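PDB 3FCP: L-Ala-D/L-Glu epimerase, a muconate lactonizing enzyme from Klebsiella pneumoniae subsp. pneumoniae MGH 78578, which belongs to the enolase superfamily, pairing an N-terminal alpha/beta domain with a TIM-barrel-like domain that holds a magnesium ion. Local coordinates for residues A5-I10 against L79-P84; R165-K170 against D192-R197; H182-V187 against A217-D222. One frame throughout, in Å; residues are numbered along the deposited sequence.

Contact 1: A5-I10 against L79-P84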
loop_
_atom_site.group_PDB
_atom_site.type_symbol
_atom_site.label_atom_id
_atom_site.label_comp_id
_atom_site.label_asym_id
_atom_site.label_seq_id
_atom_site.Cartn_x
_atom_site.Cartn_y
_atom_site.Cartn_z
ATOM N N ALA A 5 26.195 -31.495 32.745
ATOM C CA ALA A 5 26.623 -32.777 32.211
ATOM C C ALA A 5 26.739 -32.635 30.705
ATOM O O ALA A 5 26.282 -31.644 30.132
ATOM C CB ALA A 5 25.591 -33.864 32.559
ATOM N N THR A 6 27.362 -33.608 30.060
ATOM C CA THR A 6 27.477 -33.556 28.614
ATOM C C THR A 6 26.640 -34.697 28.053
ATOM O O THR A 6 26.341 -35.660 28.762
ATOM C CB THR A 6 28.941 -33.718 28.156
ATOM O OG1 THR A 6 29.440 -34.983 28.598
ATOM C CG2 THR A 6 29.807 -32.611 28.734
ATOM N N VAL A 7 26.232 -34.592 26.794
ATOM C CA VAL A 7 25.460 -35.677 26.209
ATOM C C VAL A 7 26.447 -36.782 25.834
ATOM O O VAL A 7 27.402 -36.562 25.083
ATOM C CB VAL A 7 24.608 -35.195 24.977
ATOM C CG1 VAL A 7 25.021 -33.810 24.557
ATOM C CG2 VAL A 7 24.713 -36.180 23.822
ATOM N N GLU A 8 26.237 -37.966 26.398
ATOM C CA GLU A 8 27.124 -39.085 26.127
ATOM C C GLU A 8 26.605 -39.986 25.034
ATOM O O GLU A 8 27.379 -40.514 24.239
ATOM C CB GLU A 8 27.366 -39.903 27.398
ATOM C CG GLU A 8 28.426 -39.289 28.287
ATOM C CD GLU A 8 29.098 -40.302 29.201
ATOM O OE1 GLU A 8 30.222 -40.006 29.666
ATOM O OE2 GLU A 8 28.509 -41.379 29.455
ATOM N N GLN A 9 25.294 -40.162 24.984
ATOM C CA GLN A 9 24.725 -41.009 23.957
ATOM C C GLN A 9 23.315 -40.592 23.566
ATOM O O GLN A 9 22.582 -39.997 24.357
ATOM C CB GLN A 9 24.716 -42.471 24.420
ATOM C CG GLN A 9 24.349 -43.435 23.306
ATOM C CD GLN A 9 25.337 -43.377 22.145
ATOM O OE1 GLN A 9 26.413 -43.983 22.198
ATOM N NE2 GLN A 9 24.985 -42.628 21.100
ATOM N N ILE A 10 22.961 -40.908 22.327
ATOM C CA ILE A 10 21.647 -40.621 21.783
ATOM C C ILE A 10 21.209 -41.861 21.012
ATOM O O ILE A 10 21.905 -42.324 20.109
ATOM C CB ILE A 10 21.671 -39.390 20.827
ATOM C CG1 ILE A 10 21.966 -38.114 21.620
ATOM C CG2 ILE A 10 20.333 -39.257 20.115
ATOM C CD1 ILE A 10 22.081 -36.850 20.765
ATOM N N LEU A 79 26.664 -34.455 16.121
ATOM C CA LEU A 79 26.779 -33.024 16.360
ATOM C C LEU A 79 26.664 -32.677 17.848
ATOM O O LEU A 79 27.357 -31.782 18.346
ATOM C CB LEU A 79 25.698 -32.285 15.555
ATOM C CG LEU A 79 25.544 -30.756 15.586
ATOM C CD1 LEU A 79 24.975 -30.334 16.916
ATOM C CD2 LEU A 79 26.886 -30.070 15.318
ATOM N N LEU A 80 25.809 -33.406 18.560
ATOM C CA LEU A 80 25.560 -33.138 19.975
ATOM C C LEU A 80 26.363 -33.933 21.007
ATOM O O LEU A 80 26.527 -33.484 22.140
ATOM C CB LEU A 80 24.063 -33.301 20.259
ATOM C CG LEU A 80 23.159 -32.351 19.458
ATOM C CD1 LEU A 80 21.689 -32.679 19.718
ATOM C CD2 LEU A 80 23.473 -30.908 19.840
ATOM N N LYS A 81 26.859 -35.107 20.644
ATOM C CA LYS A 81 27.627 -35.890 21.609
ATOM C C LYS A 81 28.894 -35.155 22.053
ATOM O O LYS A 81 29.695 -34.715 21.230
ATOM C CB LYS A 81 27.956 -37.264 21.023
ATOM C CG LYS A 81 26.731 -38.187 20.984
ATOM C CD LYS A 81 26.950 -39.429 20.135
ATOM C CE LYS A 81 28.020 -40.338 20.695
ATOM N NZ LYS A 81 28.198 -41.520 19.805
ATOM N N GLY A 82 29.052 -35.007 23.364
ATOM C CA GLY A 82 30.209 -34.309 23.896
ATOM C C GLY A 82 29.886 -32.883 24.312
ATOM O O GLY A 82 30.662 -32.251 25.027
ATOM N N GLN A 83 28.736 -32.374 23.876
ATOM C CA GLN A 83 28.326 -31.011 24.209
ATOM C C GLN A 83 27.610 -30.928 25.554
ATOM O O GLN A 83 26.962 -31.884 25.987
ATOM C CB GLN A 83 27.390 -30.458 23.126
ATOM C CG GLN A 83 28.010 -30.351 21.738
ATOM C CD GLN A 83 29.091 -29.291 21.672
ATOM O OE1 GLN A 83 28.862 -28.140 22.036
ATOM N NE2 GLN A 83 30.273 -29.671 21.206
ATOM N N PRO A 84 27.730 -29.779 26.244
ATOM C CA PRO A 84 27.056 -29.630 27.538
ATOM C C PRO A 84 25.557 -29.786 27.289
ATOM O O PRO A 84 24.982 -29.071 26.465
ATOM C CB PRO A 84 27.445 -28.220 27.969
ATOM C CG PRO A 84 28.839 -28.087 27.405
ATOM C CD PRO A 84 28.661 -28.662 26.001
#

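Contact 2: R165-K170 against D192-R197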
loop_
_atom_site.group_PDB
_atom_site.type_symbol
_atom_site.label_atom_id
_atom_site.label_comp_id
_atom_site.label_asym_id
_atom_site.label_seq_id
_atom_site.Cartn_x
_atom_site.Cartn_y
_atom_site.Cartn_z
ATOM N N ARG A 165 -16.991 -30.993 24.616
ATOM C CA ARG A 165 -17.751 -29.765 24.421
ATOM C C ARG A 165 -17.270 -29.028 23.169
ATOM O O ARG A 165 -17.927 -28.104 22.688
ATOM C CB ARG A 165 -17.618 -28.868 25.652
ATOM C CG ARG A 165 -17.796 -29.621 26.957
ATOM C CD ARG A 165 -17.876 -28.679 28.142
ATOM N NE ARG A 165 -19.101 -27.882 28.128
ATOM C CZ ARG A 165 -20.329 -28.391 28.215
ATOM N NH1 ARG A 165 -20.507 -29.703 28.323
ATOM N NH2 ARG A 165 -21.381 -27.585 28.195
ATOM N N ALA A 166 -16.116 -29.442 22.652
ATOM C CA ALA A 166 -15.556 -28.853 21.442
ATOM C C ALA A 166 -15.235 -29.989 20.482
ATOM O O ALA A 166 -14.715 -31.028 20.890
ATOM C CB ALA A 166 -14.295 -28.062 21.762
ATOM N N PHE A 167 -15.554 -29.796 19.209
ATOM C CA PHE A 167 -15.295 -30.812 18.204
ATOM C C PHE A 167 -14.621 -30.210 16.977
ATOM O O PHE A 167 -14.932 -29.092 16.572
ATOM C CB PHE A 167 -16.608 -31.480 17.787
ATOM C CG PHE A 167 -17.343 -32.129 18.926
ATOM C CD1 PHE A 167 -16.954 -33.377 19.403
ATOM C CD2 PHE A 167 -18.406 -31.480 19.542
ATOM C CE1 PHE A 167 -17.616 -33.973 20.484
ATOM C CE2 PHE A 167 -19.073 -32.068 20.623
ATOM C CZ PHE A 167 -18.674 -33.315 21.092
ATOM N N LYS A 168 -13.691 -30.962 16.400
ATOM C CA LYS A 168 -12.987 -30.536 15.198
ATOM C C LYS A 168 -13.386 -31.499 14.087
ATOM O O LYS A 168 -13.133 -32.700 14.177
ATOM C CB LYS A 168 -11.472 -30.574 15.427
ATOM C CG LYS A 168 -10.635 -30.470 14.158
ATOM C CD LYS A 168 -9.141 -30.420 14.470
ATOM C CE LYS A 168 -8.309 -30.710 13.227
ATOM N NZ LYS A 168 -6.850 -30.436 13.422
ATOM N N LEU A 169 -14.027 -30.979 13.048
ATOM C CA LEU A 169 -14.462 -31.821 11.940
ATOM C C LEU A 169 -13.496 -31.715 10.775
ATOM O O LEU A 169 -13.109 -30.614 10.371
ATOM C CB LEU A 169 -15.859 -31.415 11.464
ATOM C CG LEU A 169 -16.862 -30.880 12.488
ATOM C CD1 LEU A 169 -18.205 -30.671 11.791
ATOM C CD2 LEU A 169 -16.994 -31.830 13.655
ATOM N N LYS A 170 -13.094 -32.856 10.235
ATOM C CA LYS A 170 -12.185 -32.837 9.105
ATOM C C LYS A 170 -12.995 -32.953 7.826
ATOM O O LYS A 170 -13.875 -33.809 7.703
ATOM C CB LYS A 170 -11.158 -33.967 9.214
ATOM C CG LYS A 170 -10.270 -33.828 10.450
ATOM C CD LYS A 170 -8.832 -34.280 10.207
ATOM C CE LYS A 170 -8.108 -33.368 9.221
ATOM N NZ LYS A 170 -6.663 -33.748 9.068
ATOM N N ASP A 192 -26.258 -26.229 20.383
ATOM C CA ASP A 192 -25.984 -25.357 21.518
ATOM C C ASP A 192 -24.750 -25.612 22.384
ATOM O O ASP A 192 -23.863 -24.759 22.461
ATOM C CB ASP A 192 -27.226 -25.304 22.414
ATOM C CG ASP A 192 -27.246 -24.082 23.319
ATOM O OD1 ASP A 192 -28.225 -23.924 24.081
ATOM O OD2 ASP A 192 -26.288 -23.280 23.266
ATOM N N ARG A 193 -24.685 -26.772 23.027
ATOM C CA ARG A 193 -23.576 -27.081 23.931
ATOM C C ARG A 193 -22.236 -27.537 23.345
ATOM O O ARG A 193 -21.465 -28.216 24.025
ATOM C CB ARG A 193 -24.031 -28.113 24.970
ATOM C CG ARG A 193 -24.330 -29.502 24.416
ATOM C CD ARG A 193 -25.587 -29.528 23.558
ATOM N NE ARG A 193 -25.938 -30.893 23.170
ATOM C CZ ARG A 193 -26.980 -31.218 22.410
ATOM N NH1 ARG A 193 -27.791 -30.274 21.945
ATOM N NH2 ARG A 193 -27.210 -32.491 22.111
ATOM N N ALA A 194 -21.933 -27.160 22.108
ATOM C CA ALA A 194 -20.666 -27.581 21.530
ATOM C C ALA A 194 -20.042 -26.588 20.558
ATOM O O ALA A 194 -20.722 -26.027 19.701
ATOM C CB ALA A 194 -20.838 -28.929 20.843
ATOM N N SER A 195 -18.738 -26.376 20.706
ATOM C CA SER A 195 -17.994 -25.485 19.822
ATOM C C SER A 195 -17.588 -26.320 18.614
ATOM O O SER A 195 -16.890 -27.327 18.749
ATOM C CB SER A 195 -16.735 -24.954 20.520
ATOM O OG SER A 195 -15.922 -24.214 19.619
ATOM N N ILE A 196 -18.026 -25.910 17.434
ATOM C CA ILE A 196 -17.704 -26.650 16.226
ATOM C C ILE A 196 -16.615 -25.964 15.410
ATOM O O ILE A 196 -16.751 -24.802 15.028
ATOM C CB ILE A 196 -18.950 -26.820 15.313
ATOM C CG1 ILE A 196 -20.103 -27.460 16.098
ATOM C CG2 ILE A 196 -18.583 -27.657 14.089
ATOM C CD1 ILE A 196 -19.794 -28.831 16.675
ATOM N N ARG A 197 -15.532 -26.691 15.158
ATOM C CA ARG A 197 -14.435 -26.173 14.350
ATOM C C ARG A 197 -14.275 -27.142 13.185
ATOM O O ARG A 197 -14.617 -28.322 13.305
ATOM C CB ARG A 197 -13.121 -26.125 15.145
ATOM C CG ARG A 197 -13.142 -25.286 16.437
ATOM C CD ARG A 197 -13.517 -26.134 17.650
ATOM N NE ARG A 197 -13.439 -25.384 18.905
ATOM C CZ ARG A 197 -12.306 -24.991 19.482
ATOM N NH1 ARG A 197 -11.134 -25.271 18.926
ATOM N NH2 ARG A 197 -12.346 -24.318 20.621
#

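Contact 3: H182-V187 against A217-D222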
loop_
_atom_site.group_PDB
_atom_site.type_symbol
_atom_site.label_atom_id
_atom_site.label_comp_id
_atom_site.label_asym_id
_atom_site.label_seq_id
_atom_site.Cartn_x
_atom_site.Cartn_y
_atom_site.Cartn_z
ATOM N N HIS A 182 -22.568 -32.096 5.274
ATOM C CA HIS A 182 -22.043 -32.928 6.352
ATOM C C HIS A 182 -21.849 -32.064 7.597
ATOM O O HIS A 182 -22.340 -32.391 8.677
ATOM C CB HIS A 182 -20.703 -33.537 5.924
ATOM C CG HIS A 182 -19.918 -34.146 7.046
ATOM N ND1 HIS A 182 -20.299 -35.310 7.679
ATOM C CD2 HIS A 182 -18.760 -33.759 7.635
ATOM C CE1 HIS A 182 -19.408 -35.616 8.606
ATOM N NE2 HIS A 182 -18.464 -34.692 8.601
ATOM N N THR A 183 -21.144 -30.948 7.439
ATOM C CA THR A 183 -20.884 -30.065 8.567
ATOM C C THR A 183 -22.164 -29.433 9.108
ATOM O O THR A 183 -22.345 -29.340 10.321
ATOM C CB THR A 183 -19.844 -28.962 8.196
ATOM O OG1 THR A 183 -19.750 -28.007 9.264
ATOM C CG2 THR A 183 -20.243 -28.250 6.930
ATOM N N ARG A 184 -23.062 -29.014 8.222
ATOM C CA ARG A 184 -24.316 -28.408 8.665
ATOM C C ARG A 184 -25.096 -29.382 9.553
ATOM O O ARG A 184 -25.646 -28.990 10.583
ATOM C CB ARG A 184 -25.176 -28.005 7.467
ATOM C CG ARG A 184 -26.440 -27.240 7.853
ATOM C CD ARG A 184 -27.289 -26.910 6.634
ATOM N NE ARG A 184 -26.572 -26.070 5.677
ATOM C CZ ARG A 184 -26.220 -24.807 5.905
ATOM N NH1 ARG A 184 -25.567 -24.120 4.973
ATOM N NH2 ARG A 184 -26.523 -24.225 7.060
ATOM N N ALA A 185 -25.131 -30.652 9.152
ATOM C CA ALA A 185 -25.839 -31.680 9.916
ATOM C C ALA A 185 -25.270 -31.805 11.326
ATOM O O ALA A 185 -26.016 -31.884 12.309
ATOM C CB ALA A 185 -25.746 -33.024 9.195
ATOM N N ILE A 186 -23.945 -31.815 11.425
ATOM C CA ILE A 186 -23.290 -31.932 12.719
ATOM C C ILE A 186 -23.542 -30.696 13.573
ATOM O O ILE A 186 -23.760 -30.799 14.782
ATOM C CB ILE A 186 -21.769 -32.150 12.550
ATOM C CG1 ILE A 186 -21.522 -33.476 11.824
ATOM C CG2 ILE A 186 -21.088 -32.165 13.914
ATOM C CD1 ILE A 186 -20.075 -33.731 11.458
ATOM N N VAL A 187 -23.518 -29.527 12.943
ATOM C CA VAL A 187 -23.756 -28.282 13.662
ATOM C C VAL A 187 -25.162 -28.277 14.269
ATOM O O VAL A 187 -25.345 -27.888 15.421
ATOM C CB VAL A 187 -23.594 -27.058 12.724
ATOM C CG1 VAL A 187 -24.064 -25.787 13.426
ATOM C CG2 VAL A 187 -22.134 -26.915 12.318
ATOM N N ALA A 217 -19.111 -19.972 8.077
ATOM C CA ALA A 217 -19.311 -18.890 9.029
ATOM C C ALA A 217 -20.800 -18.664 9.246
ATOM O O ALA A 217 -21.240 -18.435 10.371
ATOM C CB ALA A 217 -18.657 -17.609 8.525
ATOM N N ALA A 218 -21.571 -18.727 8.164
ATOM C CA ALA A 218 -23.013 -18.508 8.242
ATOM C C ALA A 218 -23.739 -19.555 9.092
ATOM O O ALA A 218 -24.691 -19.224 9.796
ATOM C CB ALA A 218 -23.614 -18.453 6.830
ATOM N N MET A 219 -23.294 -20.807 9.040
ATOM C CA MET A 219 -23.942 -21.846 9.833
ATOM C C MET A 219 -23.483 -21.885 11.293
ATOM O O MET A 219 -23.941 -22.715 12.070
ATOM C CB MET A 219 -23.791 -23.230 9.172
ATOM C CG MET A 219 -22.367 -23.718 8.908
ATOM S SD MET A 219 -22.281 -25.446 8.299
ATOM C CE MET A 219 -22.528 -25.224 6.610
ATOM N N GLY A 220 -22.581 -20.984 11.672
ATOM C CA GLY A 220 -22.145 -20.942 13.058
ATOM C C GLY A 220 -20.839 -21.612 13.445
ATOM O O GLY A 220 -20.543 -21.743 14.633
ATOM N N VAL A 221 -20.053 -22.041 12.467
ATOM C CA VAL A 221 -18.771 -22.673 12.766
ATOM C C VAL A 221 -17.896 -21.621 13.459
ATOM O O VAL A 221 -17.805 -20.486 12.997
ATOM C CB VAL A 221 -18.104 -23.177 11.472
ATOM C CG1 VAL A 221 -16.718 -23.744 11.764
ATOM C CG2 VAL A 221 -18.987 -24.243 10.840
ATOM N N ASP A 222 -17.269 -22.000 14.572
ATOM C CA ASP A 222 -16.444 -21.070 15.343
ATOM C C ASP A 222 -15.034 -20.855 14.826
ATOM O O ASP A 222 -14.429 -19.811 15.075
ATOM C CB ASP A 222 -16.329 -21.530 16.800
ATOM C CG ASP A 222 -17.664 -21.577 17.510
ATOM O OD1 ASP A 222 -18.514 -20.705 17.246
ATOM O OD2 ASP A 222 -17.849 -22.479 18.350
#

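Contact 1: A5-I10 against L79-P84
V7 grips the 79-84 segment with both polar atoms of its backbone. Its N donates to Q83 O at 2.9 Å, with an N-H...O angle of 155°, and its carbonyl O receives G82 N at 2.8 Å. Weaker CA-H...O contacts accompany this pair at the T6/P84 end: T6 CA lies 3.2 Å from Q83 O, and P84 CA approaches A5 O. With the backbone bond between A5 and A85, the V7 N bond makes T6 and P84 a single beta bridge, just before strand 7-17, outermost in the antiparallel sheet.

The side chains add apolar contacts. CD1 of I10 rests 4.1 Å from L80 CB, the two side chains lying at a slant to each other, and branched I10 suits this buried place. Nearer solvent, K81 runs beside Q9 in the same direction; a bend at chi3 (65°) places K81 CE, 3.6 Å from E8 O. Q9 NE2 donates within its own strand, to I10 O at 3.2 Å, from above the carbonyl plane.

What positions G82 N and Q83 O is the type II turn that begins on L80, the last residue of helix 65-80. G82 has a phi of 101°, where a side chain would jam against the preceding carbonyl, hence the glycine. L80 packs on L91 and M95 of helix 88-98; on the strand side, E8 and Q9 both face T41, a classic beta bulge. Because both hydrogen bonds are main-chain, the joint between sheet and helix end depends chiefly on backbone shape, with G82 allowing the turn's positive phi.

Contact 2: R165-K170 against D192-R197
A166, F167 and K168 pair in parallel with S195, I196 and R197, joining the two strands of a beta-alpha-beta unit in the TIM-barrel-like domain; helix 176-189 makes the crossover. The tight part is the strand core. Four backbone hydrogen bonds zigzag across it, among them F167 N to S195 O at 2.8 Å and L169 N to R197 O at 2.7 Å, both with N-H...O angles of 169°.

On the face bearing F167 and I196, the packing is apolar. A194 CB meets the rim of the F167 ring in its plane, 3.6 Å from CE2, where a small methyl fits. I196 reaches both ways: its CD1 lies 4.1 Å from F167 CD2 and its CG2 lies 3.8 Å from L169 CD1. L169 also packs on T183 and I186, and I196 on V187, all of helix 176-189, so bulky aliphatic residues suit the sheet-helix layer.

The looser side is the exposed end of the pair, where R165 and R193 meet. R193 O sits 4.2 Å above the R165 guanidinium plane, displaced toward its rim, a slack contact between a backbone oxygen and a long, polar side chain at an exposed border.

The face bearing A166 and K168 is polar and partly buried. K168 extends to salt bridges with D199, E225 and E327, a long, flexible, positively charged chain suited to a cluster of carboxylates. Beside it, A166 CB lies over one face of the R197 guanidinium. A chi2 of 92° turns CD out of the extended course of R197, and its NE donates to S195 OG at 2.8 Å, the hydroxyl lying 15° out of the guanidinium plane.

Contact 3: H182-V187 against A217-D222
M219 reaches across to helix 176-189 and lays its thioether against T183 and R184. With CG in the position between the backbone N and the carbonyl carbon (chi1 58°), the chain then runs extended to the sulfur. SD comes to rest 3.7 Å from T183 CG2 and 3.6 Å from R184 CA, so it touches the helix backbone as well as the side chain beside it.

A turn at chi3 (85°) carries the methyl toward R184. There CE lies over one face of the guanidinium, 3.6 Å above its plane and displaced toward the rim, with NH1 as its closest atom in that group. R184 crosses M219 obliquely; it is extended as far as CD, then bends, and its NH2 comes 3.6 Å from M219 CB. Arginine suits this partly exposed border, since the flat face of its guanidinium can cover a methyl while its N-H bonds, in the plane, remain available to polar partners; E215 is a long, weak ionic partner.

V187 touches the M219 backbone. Its CG1 is 3.4 Å from M219 O, and its CG2 faces both the sulfur and, at 4.4 Å, V221 CG2. T183 and V221 cross at about a right angle, and T183 OG1 is buried without a polar partner in the model, so its role here is probably one of shape.

G220, with positive phi, ends helix 206-218 in a Schellman motif and lets the chain turn so that V221 packs on V198 of the sheet. Such contact between successive outer helices, one meeting the C-terminal end of the next, belongs to the helical layer of an alpha/beta barrel.

In the fold
Contacts 2 and 3 are neighbours in the barrel domain, their centres 9 Å apart and their segments interleaved along the chain. D222 binds them: its N lies 2.9 Å from I196 O and its OD2 lies 2.9 Å from S195 OG, both probable hydrogen bonds, so the chain leaving contact 3 enters the sheet beside contact 2. Contact 2 is nearer the metal site: the K168 side chain is about 6 Å from the magnesium ion, which N201, D250 and E251 bind. Contact 1 stands apart on the opposite side of the chain's centre, its centre 45 Å from that of contact 2 and 51 Å from that of contact 3.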